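Local coordinates for protein glutaconate CoA-transferase subunit A (Acidaminococcus fermentans, PDB 1POI) that catalyses, as the large subunit of the enzyme, transfer of coenzyme A from acetyl-CoA to glutaconate or (R)-2-hydroxyglutarate in glutamate degradation, at residues 18-23 and 171-177; 79-85 and 264-270. All coordinates share one frame; numbering follows the deposited sequence.

Contact 1 of 2, residues 18-23 and 171-177; sequences DHIALG and QVDVAII
Strands 19-22 and 174-177 are hydrogen-bonded neighbours at the middle of the parallel sheet of the CoA-transferase domain. Ile-20, Ala-21 and Leu-22 pair in register with Val-174, Ala-175 and Ile-176. The bonds run in a parallel ladder: Ala-21 N to Val-174 O (3.0 Å), Ile-176 N to Ala-21 O (2.9 Å) and Gly-23 N to Ile-176 O (2.8 Å).

The regular ladder ends at His-19. His-19 O lies near two successive N-H groups: Asp-173 N bonds it at 2.8 Å, Val-174 N only weakly. Asp-173 OD2 takes His-19 N (2.9 Å) on its anti side, in a nearly straight bond. The same oxygen lies 3.3 Å from Asp-18 OD1, a pair of acceptors. Lys-145 bridges to Asp-173 OD2, and His-15 N bonds Asp-18 OD2; both probably ease this crowding of negative charge. The CG of His-19 stands anti to the backbone N (chi1 176°), which brings Gln-171 O over one ring face, toward its rim. His-19 CE1 touches Val-172 CG2 at 3.6 Å.

On one face of the sheet, Leu-22 and Ile-176 lie side by side, CD2 to CB 4.1 Å. On the other, Ala-21 CB meets Val-172 CG1.

Helix 55-62 covers the Ile-20 and Leu-22 face, helix 197-203 the Ala-21 and Ala-175 face. This open alpha/beta arrangement is consistent with the family's Rossmann-like grouping. Strands 46-49 and 206-211 extend the sheet beyond this pair.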
loop_
_atom_site.group_PDB
_atom_site.type_symbol
_atom_site.label_atom_id
_atom_site.label_comp_id
_atom_site.label_asym_id
_atom_site.label_seq_id
_atom_site.Cartn_x
_atom_site.Cartn_y
_atom_site.Cartn_z
ATOM N N ASP A 18 -7.456 -3.617 41.766
ATOM C CA ASP A 18 -7.409 -4.258 40.456
ATOM C C ASP A 18 -6.222 -5.126 40.089
ATOM O O ASP A 18 -5.076 -4.857 40.469
ATOM C CB ASP A 18 -7.514 -3.210 39.381
ATOM C CG ASP A 18 -8.890 -2.779 39.159
ATOM O OD1 ASP A 18 -9.796 -3.595 39.380
ATOM O OD2 ASP A 18 -9.086 -1.635 38.728
ATOM N N HIS A 19 -6.521 -6.166 39.323
ATOM C CA HIS A 19 -5.526 -7.080 38.774
ATOM C C HIS A 19 -5.424 -6.493 37.377
ATOM O O HIS A 19 -6.391 -6.601 36.603
ATOM C CB HIS A 19 -6.091 -8.497 38.641
ATOM C CG HIS A 19 -5.147 -9.472 38.003
ATOM N ND1 HIS A 19 -4.771 -9.395 36.679
ATOM C CD2 HIS A 19 -4.508 -10.558 38.514
ATOM C CE1 HIS A 19 -3.940 -10.391 36.404
ATOM N NE2 HIS A 19 -3.766 -11.110 37.500
ATOM N N ILE A 20 -4.312 -5.816 37.083
ATOM C CA ILE A 20 -4.115 -5.184 35.772
ATOM C C ILE A 20 -3.132 -5.956 34.912
ATOM O O ILE A 20 -2.441 -6.872 35.381
ATOM C CB ILE A 20 -3.512 -3.754 35.889
ATOM C CG1 ILE A 20 -2.191 -3.803 36.653
ATOM C CG2 ILE A 20 -4.490 -2.790 36.508
ATOM C CD1 ILE A 20 -1.454 -2.508 36.613
ATOM N N ALA A 21 -3.102 -5.582 33.638
ATOM C CA ALA A 21 -2.177 -6.150 32.665
ATOM C C ALA A 21 -1.770 -5.005 31.709
ATOM O O ALA A 21 -2.616 -4.244 31.193
ATOM C CB ALA A 21 -2.810 -7.313 31.918
ATOM N N LEU A 22 -0.461 -4.822 31.571
ATOM C CA LEU A 22 0.076 -3.770 30.716
ATOM C C LEU A 22 0.649 -4.387 29.448
ATOM O O LEU A 22 1.351 -5.403 29.505
ATOM C CB LEU A 22 1.154 -2.973 31.471
ATOM C CG LEU A 22 0.669 -2.218 32.724
ATOM C CD1 LEU A 22 1.832 -1.859 33.603
ATOM C CD2 LEU A 22 -0.126 -0.971 32.368
ATOM N N GLY A 23 0.292 -3.805 28.308
ATOM C CA GLY A 23 0.788 -4.293 27.037
ATOM C C GLY A 23 2.250 -3.966 26.759
ATOM O O GLY A 23 2.954 -3.465 27.650
ATOM N N GLN A 171 -7.387 -13.741 36.098
ATOM C CA GLN A 171 -8.594 -12.959 35.823
ATOM C C GLN A 171 -8.208 -11.489 35.841
ATOM O O GLN A 171 -8.036 -10.877 36.888
ATOM C CB GLN A 171 -9.652 -13.246 36.877
ATOM C CG GLN A 171 -10.034 -14.709 36.915
ATOM C CD GLN A 171 -11.243 -14.968 37.778
ATOM O OE1 GLN A 171 -12.370 -14.591 37.425
ATOM N NE2 GLN A 171 -11.024 -15.613 38.920
ATOM N N VAL A 172 -8.092 -10.924 34.658
ATOM C CA VAL A 172 -7.648 -9.568 34.504
ATOM C C VAL A 172 -8.787 -8.554 34.497
ATOM O O VAL A 172 -9.650 -8.577 33.619
ATOM C CB VAL A 172 -6.782 -9.472 33.211
ATOM C CG1 VAL A 172 -6.178 -8.082 33.065
ATOM C CG2 VAL A 172 -5.684 -10.557 33.238
ATOM N N ASP A 173 -8.751 -7.622 35.445
ATOM C CA ASP A 173 -9.784 -6.614 35.547
ATOM C C ASP A 173 -9.651 -5.578 34.463
ATOM O O ASP A 173 -10.624 -5.295 33.770
ATOM C CB ASP A 173 -9.754 -5.948 36.921
ATOM C CG ASP A 173 -10.052 -6.913 38.038
ATOM O OD1 ASP A 173 -11.011 -7.708 37.893
ATOM O OD2 ASP A 173 -9.336 -6.885 39.061
ATOM N N VAL A 174 -8.467 -4.965 34.364
ATOM C CA VAL A 174 -8.188 -3.942 33.337
ATOM C C VAL A 174 -6.946 -4.308 32.505
ATOM O O VAL A 174 -5.938 -4.839 33.020
ATOM C CB VAL A 174 -7.892 -2.547 33.928
ATOM C CG1 VAL A 174 -8.256 -1.466 32.932
ATOM C CG2 VAL A 174 -8.610 -2.339 35.216
ATOM N N ALA A 175 -7.032 -4.014 31.217
ATOM C CA ALA A 175 -5.932 -4.245 30.300
ATOM C C ALA A 175 -5.633 -2.888 29.680
ATOM O O ALA A 175 -6.572 -2.165 29.268
ATOM C CB ALA A 175 -6.332 -5.205 29.248
ATOM N N ILE A 176 -4.356 -2.492 29.692
ATOM C CA ILE A 176 -3.961 -1.209 29.099
ATOM C C ILE A 176 -2.904 -1.473 28.043
ATOM O O ILE A 176 -1.861 -2.077 28.343
ATOM C CB ILE A 176 -3.438 -0.214 30.159
ATOM C CG1 ILE A 176 -4.551 0.063 31.192
ATOM C CG2 ILE A 176 -3.031 1.094 29.486
ATOM C CD1 ILE A 176 -4.081 0.581 32.522
ATOM N N ILE A 177 -3.218 -1.103 26.796
ATOM C CA ILE A 177 -2.308 -1.293 25.658
ATOM C C ILE A 177 -2.169 -0.034 24.759
ATOM O O ILE A 177 -3.089 0.801 24.667
ATOM C CB ILE A 177 -2.729 -2.522 24.768
ATOM C CG1 ILE A 177 -3.974 -2.201 23.949
ATOM C CG2 ILE A 177 -2.946 -3.768 25.611
ATOM C CD1 ILE A 177 -4.506 -3.408 23.212
#

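Contact 2 of 2, residues 79-85 and 264-270; sequences VTNVSRR and DKVSKTQ
The guanidinium of Arg-84 has Lys-268 CE over the centre of one face, 3.6 Å above the plane, and Asp-264 OD1 in its plane at the edge. The Arg-85 guanidinium has Thr-269 C and Gln-270 N over one face and Ser-267 O near its edge.

Arg-84 grips Asp-264 side-on in a salt bridge. Arg-84 NH2 (2.8 Å) and NE (3.1 Å) share the single atom Asp-264 OD1. NH2 comes on the syn side of the carboxylate; NE comes from above its plane. The guanidinium and carboxylate planes are 57° apart. Thr-80 OG1 gives OD1 a third bond, on the anti side. An alanine in place of Arg-84 would probably leave Asp-264 without its charge partner and Lys-268 without the flat group beneath its chain.

Bends at chi2 and chi3 let Arg-85 NH1 reach Ser-267 O at 2.8 Å while Arg-85 NE (3.1 Å) and NH2 meet Gln-270 OE1 from one face of the amide. Trp-89 NE1 also bonds that oxygen.

The start of helix 84-92 and the loop before it thus hold the end of helix 257-266 and the type I turn Val-266 to Thr-269. That turn links to helix 270-282; Thr-269 is its N-cap, OG1 bonded to Asp-272 N.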
loop_
_atom_site.group_PDB
_atom_site.type_symbol
_atom_site.label_atom_id
_atom_site.label_comp_id
_atom_site.label_asym_id
_atom_site.label_seq_id
_atom_site.Cartn_x
_atom_site.Cartn_y
_atom_site.Cartn_z
ATOM N N VAL A 79 19.335 -0.818 28.324
ATOM C CA VAL A 79 19.705 0.277 29.203
ATOM C C VAL A 79 19.864 -0.222 30.654
ATOM O O VAL A 79 20.954 -0.154 31.221
ATOM C CB VAL A 79 18.685 1.392 29.111
ATOM C CG1 VAL A 79 19.094 2.540 30.011
ATOM C CG2 VAL A 79 18.571 1.849 27.654
ATOM N N THR A 80 18.799 -0.740 31.259
ATOM C CA THR A 80 18.910 -1.274 32.621
ATOM C C THR A 80 18.743 -2.783 32.609
ATOM O O THR A 80 17.681 -3.295 32.266
ATOM C CB THR A 80 17.867 -0.711 33.589
ATOM O OG1 THR A 80 17.747 0.704 33.420
ATOM C CG2 THR A 80 18.314 -0.995 35.002
ATOM N N ASN A 81 19.784 -3.478 33.042
ATOM C CA ASN A 81 19.801 -4.938 33.085
ATOM C C ASN A 81 18.730 -5.602 33.927
ATOM O O ASN A 81 18.188 -6.630 33.543
ATOM C CB ASN A 81 21.158 -5.433 33.582
ATOM C CG ASN A 81 22.191 -5.494 32.483
ATOM O OD1 ASN A 81 21.880 -5.282 31.296
ATOM N ND2 ASN A 81 23.434 -5.795 32.863
ATOM N N VAL A 82 18.547 -5.076 35.135
ATOM C CA VAL A 82 17.586 -5.563 36.125
ATOM C C VAL A 82 17.053 -4.297 36.751
ATOM O O VAL A 82 17.805 -3.592 37.402
ATOM C CB VAL A 82 18.300 -6.371 37.243
ATOM C CG1 VAL A 82 17.278 -6.963 38.206
ATOM C CG2 VAL A 82 19.174 -7.468 36.627
ATOM N N SER A 83 15.792 -3.971 36.494
ATOM C CA SER A 83 15.184 -2.763 37.043
ATOM C C SER A 83 15.580 -2.566 38.497
ATOM O O SER A 83 15.543 -3.492 39.313
ATOM C CB SER A 83 13.673 -2.796 36.899
ATOM O OG SER A 83 13.304 -2.782 35.533
ATOM N N ARG A 84 15.948 -1.335 38.807
ATOM C CA ARG A 84 16.429 -0.994 40.127
ATOM C C ARG A 84 15.401 -0.864 41.243
ATOM O O ARG A 84 15.613 -1.423 42.301
ATOM C CB ARG A 84 17.347 0.227 40.016
ATOM C CG ARG A 84 18.425 0.009 38.952
ATOM C CD ARG A 84 19.103 1.296 38.548
ATOM N NE ARG A 84 20.088 1.102 37.486
ATOM C CZ ARG A 84 21.221 0.411 37.618
ATOM N NH1 ARG A 84 21.527 -0.169 38.767
ATOM N NH2 ARG A 84 22.055 0.301 36.594
ATOM N N ARG A 85 14.295 -0.156 41.024
ATOM C CA ARG A 85 13.283 -0.035 42.074
ATOM C C ARG A 85 12.789 -1.446 42.375
ATOM O O ARG A 85 12.639 -1.837 43.533
ATOM C CB ARG A 85 12.110 0.831 41.618
ATOM C CG ARG A 85 12.210 2.333 41.921
ATOM C CD ARG A 85 13.586 2.783 42.398
ATOM N NE ARG A 85 13.813 2.571 43.820
ATOM C CZ ARG A 85 14.994 2.252 44.347
ATOM N NH1 ARG A 85 16.066 2.102 43.582
ATOM N NH2 ARG A 85 15.114 2.099 45.656
ATOM N N ASP A 264 17.870 5.128 34.058
ATOM C CA ASP A 264 18.745 4.064 34.549
ATOM C C ASP A 264 19.537 4.474 35.771
ATOM O O ASP A 264 19.740 3.674 36.679
ATOM C CB ASP A 264 19.733 3.615 33.474
ATOM C CG ASP A 264 20.889 2.765 34.041
ATOM O OD1 ASP A 264 20.649 1.637 34.518
ATOM O OD2 ASP A 264 22.052 3.224 34.008
ATOM N N LYS A 265 20.045 5.700 35.755
ATOM C CA LYS A 265 20.857 6.178 36.857
ATOM C C LYS A 265 19.987 6.741 37.965
ATOM O O LYS A 265 20.229 6.493 39.144
ATOM C CB LYS A 265 21.897 7.193 36.355
ATOM C CG LYS A 265 21.339 8.505 35.818
ATOM C CD LYS A 265 21.621 9.654 36.774
ATOM C CE LYS A 265 20.863 10.926 36.378
ATOM N NZ LYS A 265 20.913 11.958 37.476
ATOM N N VAL A 266 18.978 7.506 37.580
ATOM C CA VAL A 266 18.033 8.085 38.516
ATOM C C VAL A 266 17.438 7.018 39.462
ATOM O O VAL A 266 17.497 7.153 40.682
ATOM C CB VAL A 266 16.910 8.765 37.748
ATOM C CG1 VAL A 266 15.720 8.944 38.625
ATOM C CG2 VAL A 266 17.383 10.106 37.232
ATOM N N SER A 267 16.938 5.925 38.899
ATOM C CA SER A 267 16.344 4.849 39.685
ATOM C C SER A 267 17.315 4.039 40.547
ATOM O O SER A 267 16.934 2.959 41.013
ATOM C CB SER A 267 15.621 3.870 38.759
ATOM O OG SER A 267 16.555 3.223 37.898
ATOM N N LYS A 268 18.566 4.481 40.707
ATOM C CA LYS A 268 19.504 3.711 41.533
ATOM C C LYS A 268 19.270 3.980 43.001
ATOM O O LYS A 268 19.882 3.332 43.858
ATOM C CB LYS A 268 20.966 3.991 41.189
ATOM C CG LYS A 268 21.321 3.702 39.755
ATOM C CD LYS A 268 22.817 3.740 39.497
ATOM C CE LYS A 268 23.087 3.600 37.990
ATOM N NZ LYS A 268 24.519 3.431 37.650
ATOM N N THR A 269 18.469 5.007 43.287
ATOM C CA THR A 269 18.118 5.363 44.654
ATOM C C THR A 269 16.710 5.949 44.669
ATOM O O THR A 269 16.301 6.700 43.763
ATOM C CB THR A 269 19.062 6.417 45.280
ATOM O OG1 THR A 269 18.808 7.699 44.690
ATOM C CG2 THR A 269 20.530 6.049 45.108
ATOM N N GLN A 270 16.005 5.660 45.751
ATOM C CA GLN A 270 14.650 6.126 45.973
ATOM C C GLN A 270 14.547 7.653 45.926
ATOM O O GLN A 270 13.533 8.202 45.478
ATOM C CB GLN A 270 14.186 5.634 47.332
ATOM C CG GLN A 270 12.703 5.717 47.537
ATOM C CD GLN A 270 11.957 4.836 46.582
ATOM O OE1 GLN A 270 12.358 3.692 46.334
ATOM N NE2 GLN A 270 10.887 5.369 46.002
HETATM O O HOH W 1 15.129 0.828 36.651
#

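How the contacts relate
Contact 1 is core and contact 2 lies nearer the surface. The centre of contact 1 lies about 8 Å from the centre of the chain, that of contact 2 about 18 Å, and they do not touch. They hold different elements: contact 1 pairs two central strands of the parallel sheet, whereas contact 2 sets the start of helix 84-92 against the turn between two later helices. Their chemistry follows their place. Residues 18-23 and 171-177 rely on backbone bonds and apolar side chains, with acidic groups at one end. Residues 79-85 and 264-270 rely on long polar side chains, a salt bridge and a water. Along the sequence, the segments of the two contacts alternate.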